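Local coordinates for kelch domain-containing protein (Colletotrichum graminicola M1.001, PDB 5C86), which probably oxidises alcohols at a copper site, as a fungal alcohol oxidase of the AA5 family of galactose and glyoxal oxidases, at residues A[184-190]-A[259-263]; A[407-413]-A[441-447]. All coordinates share one frame; numbering follows the deposited sequence.

Contact 1 of 2, residues A[184-190]-A[259-263]; sequences WKNGSVL and LGEPG
Leu259 lies over one face of the Trp184 indole. Leu259 CD2 is 3.9 Å from the centroid of the five-membered ring of Trp184 and almost on the ring normal, a CH-pi contact. The other methyl branch turns to Leu190, with Leu259 CD1 3.8 Å from Leu190 CD2. Gly260 meets the edge of the same indole. Gly260 O accepts from Trp184 NE1 at 2.8 Å, and the N-H...O angle is 171°. The oxygen lies in the ring plane. This nearly straight bond, with Leu259 and Lys185 CG over opposite faces, limits the rotation of the indole. Glu261 starts away from the hairpin, but a bend at chi2 (-53°) brings its carboxylate back. Glu261 OE2 then forms a salt bridge with Lys185 NZ at 3.0 Å, met on the syn side. The Lys185 chain that reaches it is extended. Pro262 CB packs on Ser188 CB at 3.7 Å. The turn that Pro262 packs on is tied by Lys185 O, which accepts from both Ser188 N and Ser188 OG. The arrangement joins neighbouring four-stranded antiparallel sheets of a Kelch-type beta-propeller: the 181-183/188-191 hairpin of one blade packs on the 254-258/267-270 loop of the next.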
ATOM      1  N   TRP A 184       2.987 -12.499  -7.180  1.00 12.20           N
ATOM      2  CA  TRP A 184       2.147 -13.675  -7.317  1.00 12.40           C
ATOM      3  C   TRP A 184       2.993 -14.987  -7.254  1.00 14.86           C
ATOM      4  O   TRP A 184       4.093 -14.968  -6.766  1.00 14.37           O
ATOM      5  CB  TRP A 184       1.248 -13.526  -8.554  1.00 14.25           C
ATOM      6  CG  TRP A 184       0.060 -14.424  -8.694  1.00 13.54           C
ATOM      7  CD1 TRP A 184      -0.285 -15.273  -9.800  1.00 14.04           C
ATOM      8  CD2 TRP A 184      -1.004 -14.609  -7.738  1.00 12.87           C
ATOM      9  NE1 TRP A 184      -1.478 -15.894  -9.562  1.00 15.17           N
ATOM     10  CE2 TRP A 184      -1.937 -15.526  -8.326  1.00 14.39           C
ATOM     11  CE3 TRP A 184      -1.294 -14.043  -6.490  1.00 14.16           C
ATOM     12  CZ2 TRP A 184      -3.104 -15.849  -7.699  1.00 14.40           C
ATOM     13  CZ3 TRP A 184      -2.516 -14.394  -5.853  1.00 13.68           C
ATOM     14  CH2 TRP A 184      -3.361 -15.308  -6.456  1.00 13.38           C
ATOM     15  N   LYS A 185       2.438 -16.071  -7.755  1.00 15.09           N
ATOM     16  CA  LYS A 185       3.008 -17.386  -7.545  1.00 15.09           C
ATOM     17  C   LYS A 185       4.410 -17.488  -8.115  1.00 16.46           C
ATOM     18  O   LYS A 185       4.670 -16.905  -9.200  1.00 14.66           O
ATOM     19  CB  LYS A 185       2.076 -18.406  -8.139  1.00 16.20           C
ATOM     20  CG  LYS A 185       0.708 -18.459  -7.453  1.00 19.34           C
ATOM     21  CD  LYS A 185      -0.252 -19.471  -8.103  1.00 22.88           C
ATOM     22  CE  LYS A 185      -1.643 -19.408  -7.445  1.00 25.18           C
ATOM     23  NZ  LYS A 185      -2.421 -20.645  -7.846  1.00 29.55           N
ATOM     24  N   ASN A 186       5.272 -18.198  -7.400  1.00 18.32           N
ATOM     25  CA  ASN A 186       6.594 -18.640  -7.929  1.00 20.30           C
ATOM     26  C   ASN A 186       7.424 -17.516  -8.523  1.00 19.28           C
ATOM     27  O   ASN A 186       7.961 -17.607  -9.655  1.00 20.43           O
ATOM     28  CB  ASN A 186       6.281 -19.628  -9.042  1.00 20.52           C
ATOM     29  CG  ASN A 186       7.504 -20.490  -9.432  1.00 26.17           C
ATOM     30  OD1 ASN A 186       8.468 -20.563  -8.715  1.00 27.45           O
ATOM     31  ND2 ASN A 186       7.455 -21.047 -10.590  1.00 32.39           N
ATOM     32  N   GLY A 187       7.466 -16.426  -7.807  1.00 17.46           N
ATOM     33  CA  GLY A 187       8.341 -15.325  -8.110  1.00 16.39           C
ATOM     34  C   GLY A 187       7.825 -14.446  -9.203  1.00 17.14           C
ATOM     35  O   GLY A 187       8.575 -13.596  -9.650  1.00 17.11           O
ATOM     36  N   SER A 188       6.586 -14.603  -9.630  1.00 15.19           N
ATOM     37  CA  SER A 188       5.999 -13.818 -10.650  1.00 14.12           C
ATOM     38  C   SER A 188       5.545 -12.444 -10.059  1.00 15.52           C
ATOM     39  O   SER A 188       5.285 -12.355  -8.860  1.00 13.99           O
ATOM     40  CB  SER A 188       4.852 -14.501 -11.294  1.00 16.94           C
ATOM     41  OG  SER A 188       3.762 -14.593 -10.382  1.00 15.81           O
ATOM     42  N   VAL A 189       5.427 -11.469 -10.929  1.00 15.43           N
ATOM     43  CA  VAL A 189       4.900 -10.130 -10.611  1.00 15.05           C
ATOM     44  C   VAL A 189       3.996  -9.728 -11.733  1.00 14.78           C
ATOM     45  O   VAL A 189       4.428  -9.685 -12.904  1.00 15.78           O
ATOM     46  CB  VAL A 189       5.987  -9.122 -10.343  1.00 13.53           C
ATOM     47  CG1 VAL A 189       5.356  -7.715 -10.161  1.00 14.38           C
ATOM     48  CG2 VAL A 189       6.849  -9.443  -9.172  1.00 15.00           C
ATOM     49  N   LEU A 190       2.736  -9.417 -11.461  1.00 12.82           N
ATOM     50  CA  LEU A 190       1.887  -8.852 -12.418  1.00 13.10           C
ATOM     51  C   LEU A 190       2.018  -7.340 -12.415  1.00 14.60           C
ATOM     52  O   LEU A 190       1.806  -6.724 -11.344  1.00 13.98           O
ATOM     53  CB  LEU A 190       0.430  -9.200 -12.202  1.00 13.42           C
ATOM     54  CG  LEU A 190      -0.592  -8.566 -13.124  1.00 14.47           C
ATOM     55  CD1 LEU A 190      -0.354  -9.081 -14.536  1.00 15.18           C
ATOM     56  CD2 LEU A 190      -2.018  -8.829 -12.705  1.00 15.33           C
ATOM     57  N   LEU A 259      -6.664 -13.235 -11.240  1.00 13.67           N
ATOM     58  CA  LEU A 259      -5.409 -13.830 -11.617  1.00 16.12           C
ATOM     59  C   LEU A 259      -5.605 -15.304 -11.576  1.00 19.44           C
ATOM     60  O   LEU A 259      -6.153 -15.817 -10.612  1.00 21.76           O
ATOM     61  CB  LEU A 259      -4.267 -13.437 -10.656  1.00 18.38           C
ATOM     62  CG  LEU A 259      -3.646 -12.035 -10.952  1.00 19.25           C
ATOM     63  CD1 LEU A 259      -4.668 -10.927 -10.929  1.00 21.30           C
ATOM     64  CD2 LEU A 259      -2.591 -11.770  -9.924  1.00 21.04           C
ATOM     65  N   GLY A 260      -5.121 -15.973 -12.630  1.00 22.17           N
ATOM     66  CA  GLY A 260      -5.041 -17.408 -12.587  1.00 26.02           C
ATOM     67  C   GLY A 260      -3.589 -17.753 -12.394  1.00 26.67           C
ATOM     68  O   GLY A 260      -3.022 -17.472 -11.339  1.00 28.43           O
ATOM     69  N   GLU A 261      -3.000 -18.435 -13.361  1.00 24.60           N
ATOM     70  CA  GLU A 261      -1.610 -18.819 -13.258  1.00 23.42           C
ATOM     71  C   GLU A 261      -0.715 -17.720 -13.882  1.00 20.51           C
ATOM     72  O   GLU A 261      -1.138 -17.022 -14.744  1.00 25.58           O
ATOM     73  CB  GLU A 261      -1.348 -20.211 -13.870  1.00 28.24           C
ATOM     74  CG  GLU A 261      -1.927 -21.383 -13.044  1.00 30.18           C
ATOM     75  CD  GLU A 261      -1.526 -21.427 -11.561  1.00 30.41           C
ATOM     76  OE1 GLU A 261      -0.328 -21.367 -11.259  1.00 33.71           O
ATOM     77  OE2 GLU A 261      -2.423 -21.560 -10.661  1.00 37.70           O
ATOM     78  N   PRO A 262       0.508 -17.555 -13.407  1.00 21.01           N
ATOM     79  CA  PRO A 262       1.389 -16.605 -14.036  1.00 22.61           C
ATOM     80  C   PRO A 262       1.590 -16.979 -15.470  1.00 25.83           C
ATOM     81  O   PRO A 262       1.563 -18.168 -15.809  1.00 25.47           O
ATOM     82  CB  PRO A 262       2.711 -16.708 -13.274  1.00 24.13           C
ATOM     83  CG  PRO A 262       2.502 -17.728 -12.225  1.00 24.63           C
ATOM     84  CD  PRO A 262       1.173 -18.302 -12.333  1.00 23.38           C
ATOM     85  N   GLY A 263       1.769 -15.972 -16.301  1.00 23.69           N
ATOM     86  CA  GLY A 263       1.836 -16.147 -17.749  1.00 24.47           C
ATOM     87  C   GLY A 263       0.515 -16.265 -18.488  1.00 27.04           C
ATOM     88  O   GLY A 263       0.509 -16.183 -19.677  1.00 31.20           O
TER

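Contact 2 of 2, residues A[407-413]-A[441-447]; sequences DAGAYTF and DGKSFTV
Tyr411 turns its ring edge toward the face of Phe445. The pair is offset edge-to-face, with planes at 79° and centroids 5.6 Å apart. Tyr411 CD2 comes to 3.5 Å from Phe445 CE1. Both residues place CG anti to their own carbonyl carbon (chi1 -70° and -66°), and the side chains cross at about a right angle. Phe413 has the same first torsion. Phe413 CZ reaches Phe445 CB at 3.6 Å, and the two rings meet obliquely. Val447 CG1 lies 4.2 Å from Phe413 CD1. Tyr411 OH donates to Asp407 O at 2.6 Å, which holds the phenol against its own loop. Gly442 O lies at the edge of the Tyr411 ring and accepts from Gly409 N at 2.9 Å. Ala408 CA adds a CA-H...O contact to the same oxygen. Asp441 OD1 accepts from Lys443 N, an Asx turn, and from Ser444 N, which completes an Asx motif. Lys443 CG lies beside Ala408, and bends further along bring NZ to Met405 O. The result is an aromatic cluster with polar ties at one end: rings join the two strands and the loop before one of them, while backbone carbonyls and the Asp441 carboxylate take up the loop donors.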
ATOM      1  N   ASP A 407     -14.339 -13.200  24.160  1.00 16.45           N
ATOM      2  CA  ASP A 407     -15.760 -13.464  24.294  1.00 19.03           C
ATOM      3  C   ASP A 407     -16.184 -14.550  23.281  1.00 18.35           C
ATOM      4  O   ASP A 407     -15.854 -14.496  22.108  1.00 17.11           O
ATOM      5  CB  ASP A 407     -16.585 -12.200  23.989  1.00 22.71           C
ATOM      6  CG  ASP A 407     -15.946 -10.906  24.546  1.00 30.30           C
ATOM      7  OD1 ASP A 407     -16.021 -10.820  25.804  1.00 28.62           O
ATOM      8  OD2 ASP A 407     -15.315 -10.044  23.772  1.00 30.99           O
ATOM      9  N   ALA A 408     -17.006 -15.496  23.678  1.00 15.23           N
ATOM     10  CA  ALA A 408     -17.553 -16.509  22.735  1.00 15.01           C
ATOM     11  C   ALA A 408     -18.368 -15.892  21.686  1.00 17.22           C
ATOM     12  O   ALA A 408     -19.097 -14.936  21.915  1.00 20.11           O
ATOM     13  CB  ALA A 408     -18.374 -17.547  23.498  1.00 15.11           C
ATOM     14  N   GLY A 409     -18.282 -16.416  20.478  1.00 15.88           N
ATOM     15  CA  GLY A 409     -19.108 -15.984  19.424  1.00 16.73           C
ATOM     16  C   GLY A 409     -18.832 -16.754  18.126  1.00 16.35           C
ATOM     17  O   GLY A 409     -18.029 -17.648  18.130  1.00 19.85           O
ATOM     18  N   ALA A 410     -19.479 -16.323  17.067  1.00 17.71           N
ATOM     19  CA  ALA A 410     -19.253 -16.805  15.722  1.00 19.50           C
ATOM     20  C   ALA A 410     -18.367 -15.716  15.050  1.00 19.58           C
ATOM     21  O   ALA A 410     -18.785 -14.598  14.868  1.00 27.46           O
ATOM     22  CB  ALA A 410     -20.557 -16.977  14.968  1.00 20.54           C
ATOM     23  N   TYR A 411     -17.149 -16.068  14.733  1.00 15.28           N
ATOM     24  CA  TYR A 411     -16.219 -15.117  14.189  1.00 12.83           C
ATOM     25  C   TYR A 411     -15.779 -15.479  12.764  1.00 13.18           C
ATOM     26  O   TYR A 411     -15.727 -16.698  12.402  1.00 14.94           O
ATOM     27  CB  TYR A 411     -14.961 -15.091  15.017  1.00 13.98           C
ATOM     28  CG  TYR A 411     -15.142 -14.482  16.399  1.00 13.59           C
ATOM     29  CD1 TYR A 411     -15.165 -13.086  16.570  1.00 13.65           C
ATOM     30  CD2 TYR A 411     -15.427 -15.261  17.498  1.00 15.90           C
ATOM     31  CE1 TYR A 411     -15.395 -12.528  17.826  1.00 14.53           C
ATOM     32  CE2 TYR A 411     -15.639 -14.669  18.725  1.00 16.14           C
ATOM     33  CZ  TYR A 411     -15.586 -13.298  18.865  1.00 14.52           C
ATOM     34  OH  TYR A 411     -15.730 -12.767  20.140  1.00 15.30           O
ATOM     35  N   THR A 412     -15.461 -14.450  12.005  1.00 12.21           N
ATOM     36  CA  THR A 412     -14.663 -14.616  10.752  1.00 13.19           C
ATOM     37  C   THR A 412     -13.362 -13.896  10.905  1.00 11.46           C
ATOM     38  O   THR A 412     -13.148 -13.171  11.849  1.00 11.04           O
ATOM     39  CB  THR A 412     -15.399 -14.041   9.547  1.00 15.26           C
ATOM     40  OG1 THR A 412     -15.714 -12.647   9.766  1.00 15.16           O
ATOM     41  CG2 THR A 412     -16.732 -14.814   9.232  1.00 17.34           C
ATOM     42  N   PHE A 413     -12.411 -14.203  10.037  1.00 11.97           N
ATOM     43  CA  PHE A 413     -11.074 -13.810  10.182  1.00 12.33           C
ATOM     44  C   PHE A 413     -10.457 -13.357   8.852  1.00 10.77           C
ATOM     45  O   PHE A 413     -10.839 -13.734   7.771  1.00 11.94           O
ATOM     46  CB  PHE A 413     -10.177 -14.911  10.787  1.00 13.11           C
ATOM     47  CG  PHE A 413     -10.664 -15.455  12.044  1.00 12.10           C
ATOM     48  CD1 PHE A 413     -11.546 -16.496  12.094  1.00 12.78           C
ATOM     49  CD2 PHE A 413     -10.277 -14.871  13.216  1.00 12.92           C
ATOM     50  CE1 PHE A 413     -12.053 -16.924  13.330  1.00 12.09           C
ATOM     51  CE2 PHE A 413     -10.787 -15.289  14.467  1.00 11.76           C
ATOM     52  CZ  PHE A 413     -11.667 -16.299  14.496  1.00 12.31           C
ATOM     53  N   ASP A 441     -15.859 -23.992  22.107  1.00 20.38           N
ATOM     54  CA  ASP A 441     -16.409 -23.024  23.041  1.00 23.73           C
ATOM     55  C   ASP A 441     -16.746 -21.680  22.447  1.00 22.43           C
ATOM     56  O   ASP A 441     -17.129 -20.755  23.172  1.00 22.64           O
ATOM     57  CB  ASP A 441     -15.394 -22.865  24.154  1.00 24.36           C
ATOM     58  CG  ASP A 441     -13.978 -22.430  23.660  1.00 26.85           C
ATOM     59  OD1 ASP A 441     -13.749 -22.187  22.434  1.00 24.42           O
ATOM     60  OD2 ASP A 441     -13.117 -22.295  24.555  1.00 30.71           O
ATOM     61  N   GLY A 442     -16.582 -21.536  21.136  1.00 18.15           N
ATOM     62  CA  GLY A 442     -16.753 -20.259  20.497  1.00 17.93           C
ATOM     63  C   GLY A 442     -15.701 -19.227  20.873  1.00 17.90           C
ATOM     64  O   GLY A 442     -15.889 -18.037  20.545  1.00 17.34           O
ATOM     65  N   LYS A 443     -14.594 -19.645  21.425  1.00 17.41           N
ATOM     66  CA  LYS A 443     -13.492 -18.726  21.807  1.00 17.73           C
ATOM     67  C   LYS A 443     -12.207 -19.012  21.027  1.00 18.30           C
ATOM     68  O   LYS A 443     -11.567 -18.101  20.449  1.00 19.00           O
ATOM     69  CB  LYS A 443     -13.217 -18.797  23.282  1.00 19.65           C
ATOM     70  CG  LYS A 443     -14.334 -18.181  24.154  1.00 23.38           C
ATOM     71  CD  LYS A 443     -14.015 -18.196  25.677  1.00 26.86           C
ATOM     72  CE  LYS A 443     -12.520 -18.006  26.184  1.00 33.23           C
ATOM     73  NZ  LYS A 443     -11.450 -16.877  26.075  1.00 32.18           N
ATOM     74  N   SER A 444     -11.868 -20.261  20.903  1.00 16.44           N
ATOM     75  CA  SER A 444     -10.624 -20.592  20.236  1.00 16.29           C
ATOM     76  C   SER A 444     -11.025 -21.036  18.799  1.00 15.21           C
ATOM     77  O   SER A 444     -11.987 -21.798  18.603  1.00 15.78           O
ATOM     78  CB  SER A 444      -9.930 -21.756  20.929  1.00 20.77           C
ATOM     79  OG  SER A 444      -9.337 -21.222  22.116  1.00 28.87           O
ATOM     80  N   PHE A 445     -10.320 -20.479  17.804  1.00 13.13           N
ATOM     81  CA  PHE A 445     -10.528 -20.748  16.404  1.00 13.24           C
ATOM     82  C   PHE A 445      -9.209 -21.011  15.778  1.00 13.36           C
ATOM     83  O   PHE A 445      -8.258 -20.248  15.987  1.00 14.44           O
ATOM     84  CB  PHE A 445     -11.198 -19.626  15.699  1.00 13.38           C
ATOM     85  CG  PHE A 445     -12.578 -19.392  16.147  1.00 14.76           C
ATOM     86  CD1 PHE A 445     -12.799 -18.701  17.319  1.00 16.63           C
ATOM     87  CD2 PHE A 445     -13.655 -19.873  15.406  1.00 16.06           C
ATOM     88  CE1 PHE A 445     -14.092 -18.532  17.772  1.00 16.67           C
ATOM     89  CE2 PHE A 445     -14.947 -19.688  15.865  1.00 16.19           C
ATOM     90  CZ  PHE A 445     -15.115 -19.042  17.077  1.00 16.73           C
ATOM     91  N   THR A 446      -9.111 -22.022  14.925  1.00 12.15           N
ATOM     92  CA  THR A 446      -7.842 -22.271  14.303  1.00 11.85           C
ATOM     93  C   THR A 446      -7.976 -22.019  12.801  1.00 10.87           C
ATOM     94  O   THR A 446      -8.919 -22.460  12.179  1.00 12.91           O
ATOM     95  CB  THR A 446      -7.344 -23.714  14.565  1.00 13.66           C
ATOM     96  OG1 THR A 446      -7.182 -23.874  16.007  1.00 14.32           O
ATOM     97  CG2 THR A 446      -6.038 -23.997  13.833  1.00 14.13           C
ATOM     98  N   VAL A 447      -7.028 -21.292  12.270  1.00 10.73           N
ATOM     99  CA  VAL A 447      -6.909 -20.966  10.853  1.00 11.71           C
ATOM    100  C   VAL A 447      -5.627 -21.563  10.328  1.00 12.26           C
ATOM    101  O   VAL A 447      -4.722 -21.915  11.099  1.00 13.45           O
ATOM    102  CB  VAL A 447      -6.875 -19.414  10.617  1.00 12.67           C
ATOM    103  CG1 VAL A 447      -8.165 -18.787  11.053  1.00 12.27           C
ATOM    104  CG2 VAL A 447      -5.650 -18.722  11.255  1.00 14.20           C
TER

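In the fold
The two contacts come in series along the chain: contact 1 closes before contact 2 opens. Their centres are about 33 Å apart, and their nearest atoms about 16 Å. They share no strand and do not touch. Contact 1 belongs to the propeller, where it links two four-stranded antiparallel sheets. Contact 2 lies in the galactose oxidase-like early set domain, near the starts of strands 412-422 and 444-448. Strand 431-438 pairs with both of these. Both contacts are away from the copper-binding residues Tyr120, His335 and His423. Contact 1 joins two blades and also meets the C-terminal domain, through Trp184 on Val455 and Lys185 on Asp452; contact 2 is packing within that domain.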